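Local atomic coordinates of malonyl CoA-acyl carrier protein transacylase (PDB entry 2QC3), a protein that transfers the malonyl group from malonyl-CoA to the acyl carrier protein, supplying malonyl-ACP for fatty acid biosynthesis in Mycobacterium tuberculosis. Residues A[123-128]-A[192-197]; A[155-158]-A[162-165]; A[174-179]-A[183-188]. All coordinates share one frame; numbering follows the deposited sequence.

Interaction 1 of 3, residues A[123-128]-A[192-197]. With ACY (acetic acid), chain B.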
loop_
_atom_site.group_PDB
_atom_site.type_symbol
_atom_site.label_atom_id
_atom_site.label_comp_id
_atom_site.label_asym_id
_atom_site.label_seq_id
_atom_site.Cartn_x
_atom_site.Cartn_y
_atom_site.Cartn_z
ATOM N N LYS A 123 2.868 -4.136 -17.302
ATOM C CA LYS A 123 3.373 -3.803 -18.629
ATOM C C LYS A 123 4.798 -3.263 -18.528
ATOM O O LYS A 123 5.688 -3.665 -19.280
ATOM C CB LYS A 123 2.478 -2.736 -19.249
ATOM C CG LYS A 123 2.068 -2.974 -20.682
ATOM C CD LYS A 123 1.029 -1.939 -21.082
ATOM C CE LYS A 123 0.521 -2.162 -22.493
ATOM N NZ LYS A 123 -0.398 -1.078 -22.933
ATOM N N ALA A 124 5.006 -2.345 -17.587
ATOM C CA ALA A 124 6.311 -1.733 -17.388
ATOM C C ALA A 124 7.386 -2.735 -16.971
ATOM O O ALA A 124 8.544 -2.589 -17.347
ATOM C CB ALA A 124 6.209 -0.598 -16.354
ATOM N N CYS A 125 7.003 -3.744 -16.197
ATOM C CA CYS A 125 7.945 -4.759 -15.735
ATOM C C CYS A 125 8.530 -5.548 -16.899
ATOM O O CYS A 125 9.557 -6.209 -16.770
ATOM C CB CYS A 125 7.252 -5.729 -14.775
ATOM S SG CYS A 125 6.731 -4.976 -13.232
ATOM N N ALA A 126 7.868 -5.467 -18.040
ATOM C CA ALA A 126 8.306 -6.176 -19.230
ATOM C C ALA A 126 9.335 -5.397 -20.050
ATOM O O ALA A 126 10.061 -5.977 -20.863
ATOM C CB ALA A 126 7.102 -6.489 -20.082
ATOM N N THR A 127 9.421 -4.090 -19.830
ATOM C CA THR A 127 10.351 -3.280 -20.611
ATOM C C THR A 127 11.793 -3.363 -20.131
ATOM O O THR A 127 12.703 -2.935 -20.832
ATOM C CB THR A 127 9.908 -1.796 -20.657
ATOM O OG1 THR A 127 10.015 -1.212 -19.353
ATOM C CG2 THR A 127 8.461 -1.695 -21.140
ATOM N N GLU A 128 11.993 -3.933 -18.946
ATOM C CA GLU A 128 13.326 -4.078 -18.380
ATOM C C GLU A 128 13.282 -5.197 -17.341
ATOM O O GLU A 128 12.279 -5.360 -16.657
ATOM C CB GLU A 128 13.741 -2.776 -17.692
ATOM C CG GLU A 128 15.215 -2.483 -17.771
ATOM C CD GLU A 128 15.561 -1.657 -18.987
ATOM O OE1 GLU A 128 15.065 -0.518 -19.079
ATOM O OE2 GLU A 128 16.323 -2.139 -19.847
ATOM N N GLY A 192 8.821 -6.621 -10.912
ATOM C CA GLY A 192 9.707 -5.541 -11.309
ATOM C C GLY A 192 10.104 -4.565 -10.225
ATOM O O GLY A 192 9.743 -4.728 -9.055
ATOM N N ALA A 193 10.863 -3.547 -10.624
ATOM C CA ALA A 193 11.330 -2.519 -9.698
ATOM C C ALA A 193 10.254 -1.473 -9.461
ATOM O O ALA A 193 10.271 -0.398 -10.063
ATOM C CB ALA A 193 12.595 -1.852 -10.242
ATOM N N PHE A 194 9.317 -1.787 -8.577
ATOM C CA PHE A 194 8.246 -0.850 -8.275
ATOM C C PHE A 194 8.856 0.394 -7.622
ATOM O O PHE A 194 9.940 0.331 -7.041
ATOM C CB PHE A 194 7.236 -1.498 -7.327
ATOM C CG PHE A 194 6.635 -2.770 -7.856
ATOM C CD1 PHE A 194 6.090 -3.706 -6.981
ATOM C CD2 PHE A 194 6.590 -3.029 -9.225
ATOM C CE1 PHE A 194 5.509 -4.876 -7.455
ATOM C CE2 PHE A 194 6.008 -4.200 -9.710
ATOM C CZ PHE A 194 5.466 -5.123 -8.819
ATOM N N HIS A 195 8.150 1.515 -7.739
ATOM C CA HIS A 195 8.578 2.794 -7.179
ATOM C C HIS A 195 9.958 3.265 -7.632
ATOM O O HIS A 195 10.751 3.770 -6.839
ATOM C CB HIS A 195 8.482 2.744 -5.647
ATOM C CG HIS A 195 7.074 2.617 -5.159
ATOM N ND1 HIS A 195 6.166 3.650 -5.247
ATOM C CD2 HIS A 195 6.379 1.545 -4.714
ATOM C CE1 HIS A 195 4.972 3.218 -4.884
ATOM N NE2 HIS A 195 5.074 1.944 -4.557
ATOM N N THR A 196 10.238 3.102 -8.919
ATOM C CA THR A 196 11.504 3.555 -9.486
ATOM C C THR A 196 11.198 4.040 -10.893
ATOM O O THR A 196 10.079 3.865 -11.378
ATOM C CB THR A 196 12.559 2.432 -9.583
ATOM O OG1 THR A 196 12.160 1.490 -10.585
ATOM C CG2 THR A 196 12.732 1.721 -8.229
ATOM N N GLU A 197 12.185 4.649 -11.546
ATOM C CA GLU A 197 11.993 5.140 -12.901
ATOM C C GLU A 197 11.616 4.019 -13.872
ATOM O O GLU A 197 11.031 4.277 -14.925
ATOM C CB GLU A 197 13.260 5.855 -13.384
ATOM C CG GLU A 197 13.475 7.213 -12.735
ATOM C CD GLU A 197 12.466 8.260 -13.197
ATOM O OE1 GLU A 197 11.253 7.954 -13.257
ATOM O OE2 GLU A 197 12.891 9.402 -13.490
HETATM C C ACY B . 3.162 -1.315 -4.882
HETATM O O ACY B . 3.282 -0.352 -5.617
HETATM O OXT ACY B . 2.000 -1.547 -4.243
HETATM C CH3 ACY B . 4.313 -2.260 -4.673
#
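Cys-125 meets Gly-192 and Phe-194 where the C-terminal part of helix 107-125 lies beside the loop that follows strand 184-187, and its sulfur makes a sulfur-aromatic contact at the ring edge. The case illustrates how a single thiol can join a helix to an active-site loop without any hydrogen bond between the two segments. Ala-124, one residue earlier, packs its methyl on Pro-201, and its carbonyl oxygen accepts both the backbone N-H and the hydroxyl of Thr-127. At Cys-125 the thiol lies anti to the carbonyl carbon (chi1 -66°), which carries SG across to the loop. There SG rests on bare main chain, 3.5 Å from Gly-192 N and 3.6 Å from Gly-192 CA, and comes within 3.7 Å of Phe-194 CE2. It sits 81° off the ring normal, so it approaches the rim and not the pi cloud. Further along, Thr-127 OG1 reaches back 2.8 Å to Ala-124 O, in the carbonyl plane and on a lone pair, and Glu-128 forms a salt bridge with Arg-168.

On the loop side, Ala-193 is the centre of an inverse gamma turn, whose Phe-194 N to Gly-192 O bond is weak, and Gly-192 O stands 3.6 Å above one face of the Phe-194 ring, offset toward its rim. The ring therefore has a carbonyl over a face and a thiol at its edge. Next in sequence is His-195, an active-site residue by similarity, whose ND1 is hydrogen-bonded to Gln-244 O. A bound acetic acid, probably from the crystallisation liquor, also pairs with Arg-117 and Val-93 N. Its methyl CH3 lies 3.3 Å from Phe-194 CD1, while His-195 NE2 gives its oxygen O a weak, bent hydrogen bond of 3.1 Å.

Interaction 2 of 3, residues A[155-158]-A[162-165]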
loop_
_atom_site.group_PDB
_atom_site.type_symbol
_atom_site.label_atom_id
_atom_site.label_comp_id
_atom_site.label_asym_id
_atom_site.label_seq_id
_atom_site.Cartn_x
_atom_site.Cartn_y
_atom_site.Cartn_z
ATOM N N ALA A 155 13.832 1.987 -3.055
ATOM C CA ALA A 155 12.424 2.170 -3.396
ATOM C C ALA A 155 11.500 2.190 -2.186
ATOM O O ALA A 155 10.401 2.727 -2.250
ATOM C CB ALA A 155 11.980 1.095 -4.407
ATOM N N ASN A 156 11.949 1.594 -1.087
ATOM C CA ASN A 156 11.183 1.592 0.155
ATOM C C ASN A 156 12.133 1.962 1.291
ATOM O O ASN A 156 13.248 1.433 1.367
ATOM C CB ASN A 156 10.624 0.205 0.498
ATOM C CG ASN A 156 9.301 -0.122 -0.177
ATOM O OD1 ASN A 156 8.565 -0.982 0.317
ATOM N ND2 ASN A 156 9.001 0.519 -1.301
ATOM N N ARG A 157 11.714 2.903 2.132
ATOM C CA ARG A 157 12.456 3.279 3.333
ATOM C C ARG A 157 11.330 3.046 4.337
ATOM O O ARG A 157 10.459 3.895 4.517
ATOM C CB ARG A 157 12.880 4.758 3.334
ATOM C CG ARG A 157 14.025 5.129 2.358
ATOM C CD ARG A 157 15.328 4.390 2.659
ATOM N NE ARG A 157 15.882 4.691 3.981
ATOM C CZ ARG A 157 16.643 5.743 4.278
ATOM N NH1 ARG A 157 16.970 6.639 3.347
ATOM N NH2 ARG A 157 17.090 5.896 5.519
ATOM N N ASN A 158 11.337 1.883 4.977
ATOM C CA ASN A 158 10.274 1.526 5.909
ATOM C C ASN A 158 10.522 1.801 7.387
ATOM O O ASN A 158 9.581 2.098 8.124
ATOM C CB ASN A 158 9.900 0.057 5.705
ATOM C CG ASN A 158 9.323 -0.205 4.331
ATOM O OD1 ASN A 158 8.535 0.589 3.823
ATOM N ND2 ASN A 158 9.697 -1.329 3.726
ATOM N N GLN A 162 15.420 -1.167 7.766
ATOM C CA GLN A 162 14.411 -1.844 6.959
ATOM C C GLN A 162 14.224 -1.096 5.651
ATOM O O GLN A 162 13.469 -0.123 5.575
ATOM C CB GLN A 162 13.075 -1.936 7.702
ATOM C CG GLN A 162 13.105 -2.859 8.914
ATOM C CD GLN A 162 11.731 -3.062 9.522
ATOM O OE1 GLN A 162 10.792 -3.451 8.830
ATOM N NE2 GLN A 162 11.609 -2.807 10.819
ATOM N N ILE A 163 14.927 -1.561 4.625
ATOM C CA ILE A 163 14.870 -0.939 3.309
ATOM C C ILE A 163 14.588 -1.984 2.235
ATOM O O ILE A 163 14.788 -3.184 2.444
ATOM C CB ILE A 163 16.214 -0.244 2.958
ATOM C CG1 ILE A 163 16.510 0.879 3.953
ATOM C CG2 ILE A 163 16.168 0.332 1.547
ATOM C CD1 ILE A 163 16.912 0.388 5.322
ATOM N N VAL A 164 14.091 -1.520 1.098
ATOM C CA VAL A 164 13.846 -2.396 -0.028
ATOM C C VAL A 164 14.586 -1.751 -1.195
ATOM O O VAL A 164 14.336 -0.595 -1.544
ATOM C CB VAL A 164 12.348 -2.529 -0.373
ATOM C CG1 VAL A 164 12.197 -3.372 -1.638
ATOM C CG2 VAL A 164 11.584 -3.184 0.787
ATOM N N ALA A 165 15.529 -2.491 -1.769
ATOM C CA ALA A 165 16.292 -1.995 -2.896
ATOM C C ALA A 165 15.585 -2.435 -4.166
ATOM O O ALA A 165 14.955 -3.492 -4.197
ATOM C CB ALA A 165 17.706 -2.554 -2.856
#
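Asn-156 and Val-164 form the hydrogen-bonded pair of this antiparallel hairpin: Val-164 N donates a hydrogen bond to Asn-156 O at 3.1 Å, and Asn-156 N returns one to Val-164 O at 3.3 Å. Their side chains run side by side in the same direction, tightly enough that Asn-156 CB is 3.3 Å from Val-164 CB. Towards the turn, Asn-158 N reaches Gln-162 O at 3.0 Å, approaching nearly in line with the C=O bond. Arg-157 and Ile-163, a non-hydrogen-bonded pair, share the other face. Ile-163 CG2, placed anti to the backbone N, crowds Asn-156 O at 3.1 Å, while the bent arginine chain lays CD and NE alongside Ile-163 CG1.

A classic beta bulge interrupts the pattern, because Ala-155 and Asn-156 both face Val-164. Here the Asn-156 amide, near the probable active-site Ser-92, turns back on its own chain, with ND2 bonded to Ala-155 O at 2.8 Å from well above the carbonyl plane. OD1 of that amide takes a weak bond from His-91.

Outward, strand 162-166 pairs with strand 130-136 and strand 153-159 with Val-249, while Trp-251 and Asp-252 of helix 251-260 touch Asn-158 and Arg-157.

Interaction 3 of 3, residues A[174-179]-A[183-188]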
loop_
_atom_site.group_PDB
_atom_site.type_symbol
_atom_site.label_atom_id
_atom_site.label_comp_id
_atom_site.label_asym_id
_atom_site.label_seq_id
_atom_site.Cartn_x
_atom_site.Cartn_y
_atom_site.Cartn_z
ATOM N N LYS A 174 24.213 -8.538 -7.895
ATOM C CA LYS A 174 25.521 -8.147 -7.397
ATOM C C LYS A 174 25.386 -7.738 -5.927
ATOM O O LYS A 174 26.339 -7.850 -5.162
ATOM C CB LYS A 174 26.094 -6.989 -8.217
ATOM C CG LYS A 174 26.398 -7.329 -9.671
ATOM C CD LYS A 174 27.013 -6.135 -10.392
ATOM C CE LYS A 174 27.610 -6.551 -11.727
ATOM N NZ LYS A 174 28.315 -5.411 -12.370
ATOM N N LEU A 175 24.198 -7.277 -5.541
ATOM C CA LEU A 175 23.943 -6.861 -4.159
ATOM C C LEU A 175 23.937 -8.082 -3.252
ATOM O O LEU A 175 24.582 -8.093 -2.201
ATOM C CB LEU A 175 22.592 -6.138 -4.039
ATOM C CG LEU A 175 22.135 -5.785 -2.610
ATOM C CD1 LEU A 175 23.128 -4.818 -1.961
ATOM C CD2 LEU A 175 20.749 -5.165 -2.645
ATOM N N ALA A 176 23.198 -9.106 -3.668
ATOM C CA ALA A 176 23.100 -10.344 -2.906
ATOM C C ALA A 176 24.435 -11.090 -2.871
ATOM O O ALA A 176 24.721 -11.807 -1.911
ATOM C CB ALA A 176 22.012 -11.236 -3.501
ATOM N N GLU A 177 25.252 -10.925 -3.906
ATOM C CA GLU A 177 26.548 -11.597 -3.952
ATOM C C GLU A 177 27.513 -11.074 -2.896
ATOM O O GLU A 177 28.255 -11.843 -2.285
ATOM C CB GLU A 177 27.212 -11.433 -5.323
ATOM C CG GLU A 177 26.909 -12.530 -6.324
ATOM C CD GLU A 177 27.942 -12.583 -7.444
ATOM O OE1 GLU A 177 28.265 -11.515 -8.007
ATOM O OE2 GLU A 177 28.431 -13.692 -7.762
ATOM N N ASP A 178 27.512 -9.763 -2.696
ATOM C CA ASP A 178 28.399 -9.141 -1.722
ATOM C C ASP A 178 27.643 -8.161 -0.840
ATOM O O ASP A 178 27.821 -6.950 -0.944
ATOM C CB ASP A 178 29.543 -8.412 -2.436
ATOM C CG ASP A 178 30.575 -9.364 -3.006
ATOM O OD1 ASP A 178 30.246 -10.114 -3.954
ATOM O OD2 ASP A 178 31.718 -9.363 -2.495
ATOM N N PRO A 179 26.787 -8.674 0.047
ATOM C CA PRO A 179 26.031 -7.773 0.914
ATOM C C PRO A 179 26.866 -7.010 1.934
ATOM O O PRO A 179 27.898 -7.489 2.400
ATOM C CB PRO A 179 25.011 -8.702 1.569
ATOM C CG PRO A 179 25.737 -10.016 1.625
ATOM C CD PRO A 179 26.412 -10.081 0.279
ATOM N N ALA A 183 24.109 -6.993 6.837
ATOM C CA ALA A 183 22.865 -6.785 6.102
ATOM C C ALA A 183 22.390 -8.059 5.413
ATOM O O ALA A 183 23.163 -8.752 4.758
ATOM C CB ALA A 183 23.044 -5.669 5.072
ATOM N N ARG A 184 21.107 -8.359 5.574
ATOM C CA ARG A 184 20.498 -9.531 4.962
ATOM C C ARG A 184 19.775 -9.061 3.710
ATOM O O ARG A 184 18.992 -8.121 3.761
ATOM C CB ARG A 184 19.481 -10.167 5.914
ATOM C CG ARG A 184 20.073 -11.005 7.025
ATOM C CD ARG A 184 19.125 -11.035 8.212
ATOM N NE ARG A 184 17.737 -11.229 7.803
ATOM C CZ ARG A 184 16.689 -10.727 8.450
ATOM N NH1 ARG A 184 16.865 -9.995 9.545
ATOM N NH2 ARG A 184 15.462 -10.953 8.002
ATOM N N VAL A 185 20.038 -9.719 2.592
ATOM C CA VAL A 185 19.409 -9.361 1.337
ATOM C C VAL A 185 18.492 -10.482 0.893
ATOM O O VAL A 185 18.924 -11.625 0.751
ATOM C CB VAL A 185 20.458 -9.116 0.240
ATOM C CG1 VAL A 185 19.760 -8.795 -1.085
ATOM C CG2 VAL A 185 21.380 -7.972 0.655
ATOM N N ARG A 186 17.223 -10.155 0.681
ATOM C CA ARG A 186 16.251 -11.142 0.240
ATOM C C ARG A 186 15.447 -10.633 -0.948
ATOM O O ARG A 186 14.706 -9.653 -0.835
ATOM C CB ARG A 186 15.292 -11.504 1.379
ATOM C CG ARG A 186 14.443 -10.342 1.866
ATOM C CD ARG A 186 13.389 -10.810 2.865
ATOM N NE ARG A 186 12.479 -11.783 2.267
ATOM C CZ ARG A 186 11.178 -11.573 2.077
ATOM N NH1 ARG A 186 10.628 -10.424 2.444
ATOM N NH2 ARG A 186 10.433 -12.509 1.503
ATOM N N ALA A 187 15.598 -11.304 -2.084
ATOM C CA ALA A 187 14.875 -10.936 -3.293
ATOM C C ALA A 187 13.396 -11.125 -3.018
ATOM O O ALA A 187 12.998 -12.135 -2.439
ATOM C CB ALA A 187 15.307 -11.821 -4.447
ATOM N N LEU A 188 12.583 -10.153 -3.418
ATOM C CA LEU A 188 11.148 -10.245 -3.201
ATOM C C LEU A 188 10.471 -10.840 -4.430
ATOM O O LEU A 188 10.960 -10.698 -5.556
ATOM C CB LEU A 188 10.574 -8.861 -2.888
ATOM C CG LEU A 188 11.219 -8.159 -1.690
ATOM C CD1 LEU A 188 10.696 -6.739 -1.601
ATOM C CD2 LEU A 188 10.917 -8.933 -0.393
#
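Val-185 is the bump of this contact, and Leu-175, Ala-176 and Pro-179 form the shallow hollow that takes it. The valine stem points from the strand toward the last turn of helix 169-177, and its two methyls divide the hollow between them. CG1, anti to the backbone N (chi1 178°), enters on the side of Ala-176 and lies 4.1 Å from Ala-176 CB. CG2 turns the other way and meets Pro-179 CB at 3.8 Å. Leu-175 straddles the pair: its CG is 4.0 Å from Val-185 CG2 and 4.1 Å from Val-185 CG1, so the branch point of one side chain rides over the fork of the other, the two chains crossing at a slant. The leucine comes there because its CG is anti to its own backbone N (chi1 174°), which swings the branch off the helix toward the strand.

The contact belongs to the second half of a ferredoxin-like beta-alpha-beta-beta-alpha-beta subdomain. Strand 162-166, helix 169-177 and strand 184-187 make a beta-alpha-beta crossover in which the two parallel strands are separated by strand 130-136, and Val-185 is where the edge strand packs on the connecting helix. Leu-175 also touches Val-135 and Ala-165 on the sheet beneath it, and Leu-147 on helix 140-149.

Past the helix, Asp-178 is the first residue to leave helical geometry, and the chain then turns so that Pro-179 aims its ring back at the strand. Besides touching Val-185 CG2, Pro-179 CB sits 3.7 Å from Ala-183 O, a van der Waals touch against a backbone oxygen. The methyl of Ala-183 also points toward the helix segment and packs on Val-143. Arg-184 and Arg-186 point away from the helix, and Leu-188 CD2 lies over one face of the Arg-186 guanidinium.

Along the chain, interactions 2 and 3 follow one another inside the loop that interaction 1 closes. Interactions 2 and 3, with centres 13 Å apart, share one sheet: Val-164 CG1 packs 3.7 Å from Leu-188 CD1, and Ala-165 CB lies 4.0 Å from Leu-175 CD2. Interaction 2 meets interaction 1 through Ala-155, whose CB is 3.4 Å from Phe-194 O, so the bulge of the hairpin lies against the loop carrying His-195. Both approach the probable nucleophile Ser-92: the nearest atoms of the Asn-156 and Phe-194 side chains are about 5 and 7 Å from its side chain. Interaction 3, remote from the active site, adjoins interaction 1 in sequence alone.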